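Local coordinates for protein gamma-glutamyltransferase 1 Threonine peptidase. MEROPS family T03 S-subunit (Pseudomonas nitroreducens, PDB 5ZJG) that probably transfers the gamma-glutamyl group of glutathione and related gamma-glutamyl peptides to amino acids, or to water, releasing glutamate, at residues S73-I78 with R96-I101; A121-H126 with W162-I167; D132-D137 with M153-E158. One frame throughout, in Å; residues are numbered along the deposited sequence.

Contact 1. Residues S73-I78 with R96-I101; sequences SMSPSI and RIFTSI. With GLY (glycine), chain E.
Ile97, in the first turn of helix 97-109, lays its two branches against the backbone of Ser73 and Met74. Its CG2 rests 3.2 Å from Ser73 O, while CD1 runs alongside the Met74 side chain, 3.9 Å from Met74 CG; a beta-branched residue suits the spot because one arm can serve each neighbour. Phe98 follows with chi1 at 50°, its CG held between the backbone N and the carbonyl carbon, which swings the ring toward Ser73. The ring offers its edge: CE2 lies 3.6 Å from Ser73 OG, with Ser73 O also in the ring plane, and Phe98 CB touches Ser75 OG. A turn later Ile101 sends CD1 to within 3.3 Å of Ser75 O. Ser75 and Ser77 fit here because they are small and can spend their hydroxyls on the buried backbone: Ser75 OG bonds to Ser73 O at 2.8 Å from above the carbonyl plane, and Ser77 OG does the same to Ser75 O. The N-H of Ser73 faces the bound glycine and donates to its carboxylate O at 2.7 Å, nearly straight at 165°, in what is probably the L-glutamate site, where Ser72 and Asp43 also hold this glycine. Strand 77-81 pairs with strand 84-90, whose Leu89 meets both Ser77 and Ile101, and Met74 and Pro76 pack on strand 13-19.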
loop_
_atom_site.group_PDB
_atom_site.type_symbol
_atom_site.label_atom_id
_atom_site.label_comp_id
_atom_site.label_asym_id
_atom_site.label_seq_id
_atom_site.Cartn_x
_atom_site.Cartn_y
_atom_site.Cartn_z
ATOM N N SER B 73 -3.625 4.165 -3.081
ATOM C CA SER B 73 -4.675 3.300 -2.562
ATOM C C SER B 73 -4.248 2.606 -1.274
ATOM O O SER B 73 -5.035 1.833 -0.706
ATOM C CB SER B 73 -5.049 2.251 -3.611
ATOM O OG SER B 73 -5.506 2.880 -4.808
ATOM N N MET B 74 -3.022 2.834 -0.807
ATOM C CA MET B 74 -2.553 2.115 0.376
ATOM C C MET B 74 -3.351 2.548 1.598
ATOM O O MET B 74 -3.603 3.732 1.818
ATOM C CB MET B 74 -1.070 2.363 0.633
ATOM C CG MET B 74 -0.133 1.823 -0.441
ATOM S SD MET B 74 1.589 2.053 -0.024
ATOM C CE MET B 74 1.781 3.813 -0.351
ATOM N N SER B 75 -3.749 1.578 2.403
ATOM C CA SER B 75 -4.734 1.804 3.462
ATOM C C SER B 75 -4.364 1.013 4.718
ATOM O O SER B 75 -5.151 0.191 5.198
ATOM C CB SER B 75 -6.130 1.404 2.974
ATOM O OG SER B 75 -6.458 1.962 1.711
ATOM N N PRO B 76 -3.188 1.264 5.299
ATOM C CA PRO B 76 -2.855 0.594 6.570
ATOM C C PRO B 76 -3.904 0.941 7.618
ATOM O O PRO B 76 -4.314 2.101 7.751
ATOM C CB PRO B 76 -1.468 1.146 6.928
ATOM C CG PRO B 76 -1.406 2.483 6.201
ATOM C CD PRO B 76 -2.152 2.246 4.914
ATOM N N SER B 77 -4.429 -0.087 8.284
ATOM C CA SER B 77 -5.633 0.083 9.091
ATOM C C SER B 77 -5.473 -0.499 10.490
ATOM O O SER B 77 -4.779 -1.496 10.696
ATOM C CB SER B 77 -6.835 -0.586 8.405
ATOM O OG SER B 77 -7.186 0.083 7.187
ATOM N N ILE B 78 -6.140 0.140 11.448
ATOM C CA ILE B 78 -6.253 -0.354 12.819
ATOM C C ILE B 78 -7.708 -0.214 13.241
ATOM O O ILE B 78 -8.235 0.899 13.268
ATOM C CB ILE B 78 -5.350 0.412 13.801
ATOM C CG1 ILE B 78 -3.875 0.269 13.428
ATOM C CG2 ILE B 78 -5.598 -0.069 15.238
ATOM C CD1 ILE B 78 -2.939 1.183 14.190
ATOM N N ARG B 96 -6.507 -2.355 -5.866
ATOM C CA ARG B 96 -7.253 -3.405 -5.184
ATOM C C ARG B 96 -7.125 -3.349 -3.659
ATOM O O ARG B 96 -7.794 -4.124 -2.967
ATOM C CB ARG B 96 -6.758 -4.773 -5.670
ATOM C CG ARG B 96 -7.164 -5.194 -7.093
ATOM C CD ARG B 96 -6.653 -4.252 -8.194
ATOM N NE ARG B 96 -6.656 -4.943 -9.486
ATOM C CZ ARG B 96 -6.419 -4.366 -10.660
ATOM N NH1 ARG B 96 -6.162 -3.064 -10.737
ATOM N NH2 ARG B 96 -6.434 -5.099 -11.764
ATOM N N ILE B 97 -6.290 -2.459 -3.113
ATOM C CA ILE B 97 -5.958 -2.538 -1.688
ATOM C C ILE B 97 -7.191 -2.346 -0.826
ATOM O O ILE B 97 -7.470 -3.147 0.070
ATOM C CB ILE B 97 -4.874 -1.511 -1.337
ATOM C CG1 ILE B 97 -3.544 -1.990 -1.902
ATOM C CG2 ILE B 97 -4.793 -1.281 0.187
ATOM C CD1 ILE B 97 -2.442 -0.930 -1.860
ATOM N N PHE B 98 -7.920 -1.253 -1.034
ATOM C CA PHE B 98 -9.014 -0.997 -0.105
ATOM C C PHE B 98 -10.248 -1.848 -0.384
ATOM O O PHE B 98 -11.020 -2.096 0.551
ATOM C CB PHE B 98 -9.382 0.493 -0.073
ATOM C CG PHE B 98 -9.591 1.107 -1.419
ATOM C CD1 PHE B 98 -10.801 0.994 -2.063
ATOM C CD2 PHE B 98 -8.567 1.844 -2.030
ATOM C CE1 PHE B 98 -11.008 1.597 -3.321
ATOM C CE2 PHE B 98 -8.764 2.418 -3.261
ATOM C CZ PHE B 98 -9.983 2.292 -3.902
ATOM N N THR B 99 -10.459 -2.341 -1.619
ATOM C CA THR B 99 -11.510 -3.353 -1.787
ATOM C C THR B 99 -11.136 -4.669 -1.121
ATOM O O THR B 99 -12.016 -5.364 -0.588
ATOM C CB THR B 99 -11.831 -3.601 -3.267
ATOM O OG1 THR B 99 -10.667 -4.062 -3.971
ATOM C CG2 THR B 99 -12.351 -2.311 -3.909
ATOM N N SER B 100 -9.850 -5.013 -1.105
ATOM C CA SER B 100 -9.436 -6.241 -0.415
ATOM C C SER B 100 -9.616 -6.121 1.093
ATOM O O SER B 100 -10.098 -7.057 1.741
ATOM C CB SER B 100 -7.986 -6.574 -0.765
ATOM O OG SER B 100 -7.937 -7.317 -1.977
ATOM N N ILE B 101 -9.217 -4.995 1.679
ATOM C CA ILE B 101 -9.466 -4.769 3.097
ATOM C C ILE B 101 -10.958 -4.813 3.401
ATOM O O ILE B 101 -11.392 -5.401 4.408
ATOM C CB ILE B 101 -8.827 -3.439 3.525
ATOM C CG1 ILE B 101 -7.313 -3.572 3.456
ATOM C CG2 ILE B 101 -9.288 -3.032 4.930
ATOM C CD1 ILE B 101 -6.584 -2.281 3.567
HETATM N N GLY E . 1.524 2.421 -5.855
HETATM C CA GLY E . 0.204 1.903 -5.541
HETATM C C GLY E . -0.469 2.739 -4.472
HETATM O O GLY E . -1.686 2.701 -4.277
HETATM O OXT GLY E . 0.221 3.484 -3.773
#

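Contact 2. Residues A121-H126 with W162-I167; sequences AQRVHH and WNMGDI. With GLY (glycine), chain F.
Arg123 and Met164 carry the polar part of this contact through one backbone oxygen. Met164 O sits at the edge of the guanidinium, in its plane, and takes two N-H groups: NH2 of Arg123 at 2.8 Å with an angle of 155°, and NE of Arg123 at 3.2 Å in a weak, more bent bond. Arginine suits the place because its fork can grip a buried carbonyl and still reach a carboxylate: the same NH2 forms a salt bridge with Asp182, which also accepts the backbone N-H of Ile167. With an alanine here, Met164 O would probably lose both its guanidinium donors and Asp182 its charged mate, and the loop would be less firmly held. The carbonyl is presented by an inverse gamma turn centred on Met164, in the loop between strands 156-159 and 168-173. Gly165 follows with phi 92°, where a side chain would jam against the preceding carbonyl and crowd Arg123 NH2. Van der Waals contacts flank the bonded group. Ile167 lays CG1 over one guanidinium face, 3.7 Å from Arg123 NH1. Met164, CG anti to the backbone N (chi1 -175°) and then bent at chi2 and chi3, folds back along 121-126: its CG meets Arg123 CB at 3.8 Å and its SD lies 4.0 Å from His125 CB. The His125 ring is fixed by Thr99 and Gln127. A bound glycine places its CA over the centre of the Trp162 ring, 3.6 Å from CD2 of that tryptophan.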
loop_
_atom_site.group_PDB
_atom_site.type_symbol
_atom_site.label_atom_id
_atom_site.label_comp_id
_atom_site.label_asym_id
_atom_site.label_seq_id
_atom_site.Cartn_x
_atom_site.Cartn_y
_atom_site.Cartn_z
ATOM N N ALA B 121 -9.973 -16.415 2.014
ATOM C CA ALA B 121 -11.145 -16.430 1.157
ATOM C C ALA B 121 -10.857 -15.762 -0.187
ATOM O O ALA B 121 -10.069 -14.818 -0.285
ATOM C CB ALA B 121 -12.296 -15.720 1.863
ATOM N N GLN B 122 -11.499 -16.293 -1.230
ATOM C CA GLN B 122 -11.476 -15.659 -2.542
ATOM C C GLN B 122 -11.796 -14.178 -2.414
ATOM O O GLN B 122 -12.697 -13.778 -1.668
ATOM C CB GLN B 122 -12.492 -16.344 -3.463
ATOM C CG GLN B 122 -12.571 -15.779 -4.872
ATOM C CD GLN B 122 -13.684 -16.454 -5.680
ATOM O OE1 GLN B 122 -14.851 -16.397 -5.300
ATOM N NE2 GLN B 122 -13.318 -17.101 -6.787
ATOM N N ARG B 123 -11.056 -13.361 -3.153
ATOM C CA ARG B 123 -11.328 -11.939 -3.248
ATOM C C ARG B 123 -11.404 -11.554 -4.715
ATOM O O ARG B 123 -10.633 -12.074 -5.530
ATOM C CB ARG B 123 -10.233 -11.121 -2.549
ATOM C CG ARG B 123 -10.291 -11.225 -1.016
ATOM C CD ARG B 123 -9.457 -10.094 -0.379
ATOM N NE ARG B 123 -8.023 -10.206 -0.627
ATOM C CZ ARG B 123 -7.154 -10.839 0.156
ATOM N NH1 ARG B 123 -7.569 -11.473 1.252
ATOM N NH2 ARG B 123 -5.875 -10.877 -0.177
ATOM N N VAL B 124 -12.301 -10.625 -5.051
ATOM C CA VAL B 124 -12.420 -10.121 -6.414
ATOM C C VAL B 124 -12.465 -8.597 -6.382
ATOM O O VAL B 124 -12.563 -7.970 -5.326
ATOM C CB VAL B 124 -13.661 -10.668 -7.139
ATOM C CG1 VAL B 124 -13.589 -12.183 -7.223
ATOM C CG2 VAL B 124 -14.923 -10.199 -6.435
ATOM N N HIS B 125 -12.411 -7.993 -7.563
ATOM C CA HIS B 125 -12.253 -6.552 -7.600
ATOM C C HIS B 125 -12.954 -5.961 -8.816
ATOM O O HIS B 125 -12.883 -6.521 -9.910
ATOM C CB HIS B 125 -10.777 -6.171 -7.646
ATOM C CG HIS B 125 -10.533 -4.703 -7.793
ATOM N ND1 HIS B 125 -10.768 -3.803 -6.778
ATOM C CD2 HIS B 125 -10.059 -3.976 -8.837
ATOM C CE1 HIS B 125 -10.441 -2.584 -7.184
ATOM N NE2 HIS B 125 -9.995 -2.665 -8.425
ATOM N N HIS B 126 -13.634 -4.842 -8.598
ATOM C CA HIS B 126 -14.222 -4.048 -9.682
ATOM C C HIS B 126 -13.964 -2.575 -9.398
ATOM O O HIS B 126 -13.945 -2.149 -8.244
ATOM C CB HIS B 126 -15.734 -4.307 -9.829
ATOM C CG HIS B 126 -16.392 -3.447 -10.862
ATOM N ND1 HIS B 126 -16.099 -3.540 -12.204
ATOM C CD2 HIS B 126 -17.305 -2.455 -10.742
ATOM C CE1 HIS B 126 -16.807 -2.641 -12.870
ATOM N NE2 HIS B 126 -17.542 -1.966 -12.004
ATOM N N TRP B 162 -1.776 -11.448 -11.256
ATOM C CA TRP B 162 -1.018 -11.353 -10.016
ATOM C C TRP B 162 -2.005 -11.481 -8.871
ATOM O O TRP B 162 -3.198 -11.194 -9.022
ATOM C CB TRP B 162 -0.226 -10.045 -9.915
ATOM C CG TRP B 162 -0.981 -8.834 -10.338
ATOM C CD1 TRP B 162 -1.159 -8.390 -11.613
ATOM C CD2 TRP B 162 -1.648 -7.896 -9.487
ATOM N NE1 TRP B 162 -1.906 -7.236 -11.615
ATOM C CE2 TRP B 162 -2.220 -6.913 -10.321
ATOM C CE3 TRP B 162 -1.823 -7.795 -8.103
ATOM C CZ2 TRP B 162 -2.944 -5.835 -9.815
ATOM C CZ3 TRP B 162 -2.554 -6.733 -7.606
ATOM C CH2 TRP B 162 -3.110 -5.773 -8.458
ATOM N N ASN B 163 -1.515 -11.962 -7.743
ATOM C CA ASN B 163 -2.428 -12.281 -6.659
ATOM C C ASN B 163 -3.058 -11.014 -6.084
ATOM O O ASN B 163 -2.476 -9.921 -6.088
ATOM C CB ASN B 163 -1.720 -13.097 -5.574
ATOM C CG ASN B 163 -1.635 -14.595 -5.919
ATOM O OD1 ASN B 163 -2.402 -15.124 -6.756
ATOM N ND2 ASN B 163 -0.706 -15.287 -5.268
ATOM N N MET B 164 -4.292 -11.187 -5.621
ATOM C CA MET B 164 -5.192 -10.134 -5.168
ATOM C C MET B 164 -4.877 -9.755 -3.722
ATOM O O MET B 164 -5.642 -10.011 -2.790
ATOM C CB MET B 164 -6.626 -10.631 -5.296
ATOM C CG MET B 164 -7.669 -9.613 -4.968
ATOM S SD MET B 164 -7.795 -8.434 -6.292
ATOM C CE MET B 164 -8.474 -9.440 -7.616
ATOM N N GLY B 165 -3.729 -9.122 -3.549
ATOM C CA GLY B 165 -3.304 -8.679 -2.238
ATOM C C GLY B 165 -2.454 -9.692 -1.502
ATOM O O GLY B 165 -2.174 -10.807 -1.961
ATOM N N ASP B 166 -2.047 -9.274 -0.305
ATOM C CA ASP B 166 -1.216 -10.072 0.603
ATOM C C ASP B 166 -1.481 -9.542 2.009
ATOM O O ASP B 166 -0.683 -8.780 2.579
ATOM C CB ASP B 166 0.262 -9.962 0.216
ATOM C CG ASP B 166 1.174 -10.899 1.009
ATOM O OD1 ASP B 166 0.672 -11.705 1.810
ATOM O OD2 ASP B 166 2.414 -10.817 0.807
ATOM N N ILE B 167 -2.643 -9.894 2.547
ATOM C CA ILE B 167 -3.080 -9.351 3.820
ATOM C C ILE B 167 -2.177 -9.884 4.921
ATOM O O ILE B 167 -1.843 -11.074 4.946
ATOM C CB ILE B 167 -4.546 -9.732 4.090
ATOM C CG1 ILE B 167 -5.498 -9.040 3.091
ATOM C CG2 ILE B 167 -4.916 -9.367 5.507
ATOM C CD1 ILE B 167 -6.009 -7.689 3.535
HETATM N N GLY F . 2.162 -6.760 -9.522
HETATM C CA GLY F . 1.267 -5.865 -8.818
HETATM C C GLY F . 1.952 -5.111 -7.701
HETATM O O GLY F . 3.176 -4.965 -7.685
#

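Contact 3. Residues D132-D137 with M153-E158; sequences DTIYYD and MGYTLE
Ile134 and Tyr155 meet over a ring face at the start of a parallel strand pair, the two strands of a beta-alpha-beta unit in which helix 144-153 links strand 133-136 to strand 156-159. Ile134 CD1 stands 3.5 Å from the centroid of the Tyr155 ring and 17° off its normal, a CH-pi contact. The isoleucine chain crosses the ring at a slant, reaching it because CG1 lies anti to the carbonyl carbon (chi1 -61°) and the chain then runs on extended. Tyrosine suits the place by giving its face to the methyl while its hydroxyl bonds to a polar side chain of a neighbouring subunit. On the same side of the sheet as Ile134, Leu157 brings CD2 to 4.0 Å from Ile134 CB, and the leucine side chain also packs on Ala147 and Lys151 of the helix.

Tyr136 is turned differently. One face of its ring lies over Glu158 O, while its edge, through CE2, meets Leu157 CB at 3.9 Å. Thr133, Tyr135, Thr156 and Glu158 share the other side of the sheet. The two threonines stand side by side, and their beta-branching suits an extended chain; Thr133 CG2 lies over a face of the Tyr135 ring. Glu158 runs alongside Tyr135, but its side chain takes two conformations; in one of them a water joins its carboxylate to Tyr135 OH, so that bridge is uncertain.

Beneath the side chains, the backbones exchange four hydrogen bonds, among them Thr156 N to Asp132 O at 2.8 Å and 171°. The helix before the second strand ends in a Schellman motif at Gly154, whose positive phi calls for glycine. At the far end of the pair, Tyr136 N donates to Glu158 O at 3.0 Å.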
loop_
_atom_site.group_PDB
_atom_site.type_symbol
_atom_site.label_atom_id
_atom_site.label_comp_id
_atom_site.label_asym_id
_atom_site.label_seq_id
_atom_site.Cartn_x
_atom_site.Cartn_y
_atom_site.Cartn_z
ATOM N N ASP B 132 -17.418 -2.691 -16.421
ATOM C CA ASP B 132 -18.048 -3.969 -16.068
ATOM C C ASP B 132 -17.054 -5.132 -16.049
ATOM O O ASP B 132 -17.381 -6.258 -16.428
ATOM C CB ASP B 132 -19.197 -4.276 -17.025
ATOM C CG ASP B 132 -20.317 -3.287 -16.900
ATOM O OD1 ASP B 132 -20.408 -2.637 -15.841
ATOM O OD2 ASP B 132 -21.114 -3.162 -17.856
ATOM N N THR B 133 -15.832 -4.866 -15.600
ATOM C CA THR B 133 -14.779 -5.872 -15.543
ATOM C C THR B 133 -14.513 -6.210 -14.081
ATOM O O THR B 133 -14.237 -5.319 -13.274
ATOM C CB THR B 133 -13.511 -5.368 -16.240
ATOM O OG1 THR B 133 -13.781 -5.193 -17.640
ATOM C CG2 THR B 133 -12.370 -6.351 -16.100
ATOM N N ILE B 134 -14.652 -7.491 -13.737
ATOM C CA ILE B 134 -14.317 -7.996 -12.411
ATOM C C ILE B 134 -13.028 -8.787 -12.534
ATOM O O ILE B 134 -12.937 -9.718 -13.348
ATOM C CB ILE B 134 -15.430 -8.879 -11.820
ATOM C CG1 ILE B 134 -16.736 -8.101 -11.658
ATOM C CG2 ILE B 134 -14.994 -9.419 -10.451
ATOM C CD1 ILE B 134 -17.975 -9.026 -11.409
ATOM N N TYR B 135 -12.046 -8.428 -11.718
ATOM C CA TYR B 135 -10.747 -9.076 -11.717
ATOM C C TYR B 135 -10.709 -10.160 -10.657
ATOM O O TYR B 135 -11.252 -9.985 -9.567
ATOM C CB TYR B 135 -9.649 -8.059 -11.438
ATOM C CG TYR B 135 -9.520 -7.051 -12.554
ATOM C CD1 TYR B 135 -8.811 -7.357 -13.704
ATOM C CD2 TYR B 135 -10.131 -5.811 -12.468
ATOM C CE1 TYR B 135 -8.692 -6.436 -14.737
ATOM C CE2 TYR B 135 -10.021 -4.888 -13.492
ATOM C CZ TYR B 135 -9.303 -5.208 -14.620
ATOM O OH TYR B 135 -9.201 -4.281 -15.638
ATOM N N TYR B 136 -10.022 -11.249 -10.979
ATOM C CA TYR B 136 -9.732 -12.321 -10.034
ATOM C C TYR B 136 -8.264 -12.702 -10.176
ATOM O O TYR B 136 -7.585 -12.272 -11.110
ATOM C CB TYR B 136 -10.659 -13.523 -10.268
ATOM C CG TYR B 136 -10.527 -14.195 -11.618
ATOM C CD1 TYR B 136 -9.528 -15.130 -11.850
ATOM C CD2 TYR B 136 -11.424 -13.923 -12.653
ATOM C CE1 TYR B 136 -9.417 -15.776 -13.068
ATOM C CE2 TYR B 136 -11.313 -14.561 -13.891
ATOM C CZ TYR B 136 -10.300 -15.484 -14.087
ATOM O OH TYR B 136 -10.168 -16.136 -15.291
ATOM N N ASP B 137 -7.755 -13.476 -9.217
ATOM C CA ASP B 137 -6.403 -14.008 -9.305
ATOM C C ASP B 137 -6.435 -15.526 -9.465
ATOM O O ASP B 137 -7.481 -16.180 -9.357
ATOM C CB ASP B 137 -5.551 -13.590 -8.090
ATOM C CG ASP B 137 -6.081 -14.103 -6.759
ATOM O OD1 ASP B 137 -7.020 -14.930 -6.736
ATOM O OD2 ASP B 137 -5.536 -13.659 -5.713
ATOM N N MET B 153 -24.883 -11.870 -16.299
ATOM C CA MET B 153 -25.271 -10.507 -15.954
ATOM C C MET B 153 -24.633 -9.476 -16.872
ATOM O O MET B 153 -25.093 -8.328 -16.903
ATOM C CB MET B 153 -24.876 -10.178 -14.514
ATOM C CG MET B 153 -25.599 -10.982 -13.453
ATOM S SD MET B 153 -25.339 -10.273 -11.828
ATOM C CE MET B 153 -26.381 -8.831 -11.848
ATOM N N GLY B 154 -23.592 -9.854 -17.612
ATOM C CA GLY B 154 -22.887 -8.936 -18.482
ATOM C C GLY B 154 -21.542 -8.490 -17.962
ATOM O O GLY B 154 -20.956 -7.557 -18.522
ATOM N N TYR B 155 -21.043 -9.108 -16.902
ATOM C CA TYR B 155 -19.703 -8.824 -16.438
ATOM C C TYR B 155 -18.681 -9.532 -17.308
ATOM O O TYR B 155 -18.909 -10.635 -17.807
ATOM C CB TYR B 155 -19.517 -9.285 -14.993
ATOM C CG TYR B 155 -20.156 -8.389 -13.974
ATOM C CD1 TYR B 155 -19.659 -7.117 -13.734
ATOM C CD2 TYR B 155 -21.246 -8.817 -13.239
ATOM C CE1 TYR B 155 -20.235 -6.297 -12.779
ATOM C CE2 TYR B 155 -21.828 -8.006 -12.288
ATOM C CZ TYR B 155 -21.320 -6.753 -12.054
ATOM O OH TYR B 155 -21.920 -5.964 -11.100
ATOM N N THR B 156 -17.537 -8.889 -17.470
ATOM C CA THR B 156 -16.356 -9.520 -18.034
ATOM C C THR B 156 -15.453 -9.935 -16.882
ATOM O O THR B 156 -15.135 -9.112 -16.019
ATOM C CB THR B 156 -15.616 -8.558 -18.967
ATOM O OG1 THR B 156 -16.458 -8.235 -20.082
ATOM C CG2 THR B 156 -14.310 -9.178 -19.462
ATOM N N LEU B 157 -15.050 -11.203 -16.862
ATOM C CA LEU B 157 -14.146 -11.719 -15.841
ATOM C C LEU B 157 -12.748 -11.883 -16.416
ATOM O O LEU B 157 -12.581 -12.433 -17.510
ATOM C CB LEU B 157 -14.646 -13.059 -15.300
ATOM C CG LEU B 157 -16.146 -13.093 -15.020
ATOM C CD1 LEU B 157 -16.550 -14.443 -14.438
ATOM C CD2 LEU B 157 -16.553 -11.960 -14.098
ATOM N N GLU B 158 -11.745 -11.405 -15.682
ATOM C CA GLU B 158 -10.368 -11.466 -16.152
ATOM C C GLU B 158 -9.428 -11.846 -15.023
ATOM O O GLU B 158 -9.526 -11.313 -13.913
ATOM C CB GLU B 158 -9.931 -10.126 -16.760
ATOM C CG GLU B 158 -9.932 -10.141 -18.273
ATOM C CD GLU B 158 -9.751 -8.767 -18.870
ATOM O OE1 GLU B 158 -8.963 -7.976 -18.308
ATOM O OE2 GLU B 158 -10.406 -8.477 -19.892
HETATM O O HOH W 1 -8.295 -5.508 -18.174
#

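Contacts 1 and 2 are buried, near the centre of the chain, whereas the centre of contact 3 lies about 19 Å from the centre of the chain and the contact is partly open to solvent. The chemistry changes accordingly: contact 1 packs apolar helix residues against serines beside the probable glutamate site, contact 2 ties the lead-in to strand 125-126 to the loop before strand 168-173 by an arginine-carbonyl grip, and contact 3 relies on regular parallel backbone bonding, with exposed threonine and glutamate side chains on one face. Neighbouring contacts share elements. Arg96 of contact 1 packs on Met164 of contact 2 and reaches Tyr135 of contact 3 in a cation-pi contact; strands 125-126 and 133-136 are sheet neighbours, joining contacts 2 and 3.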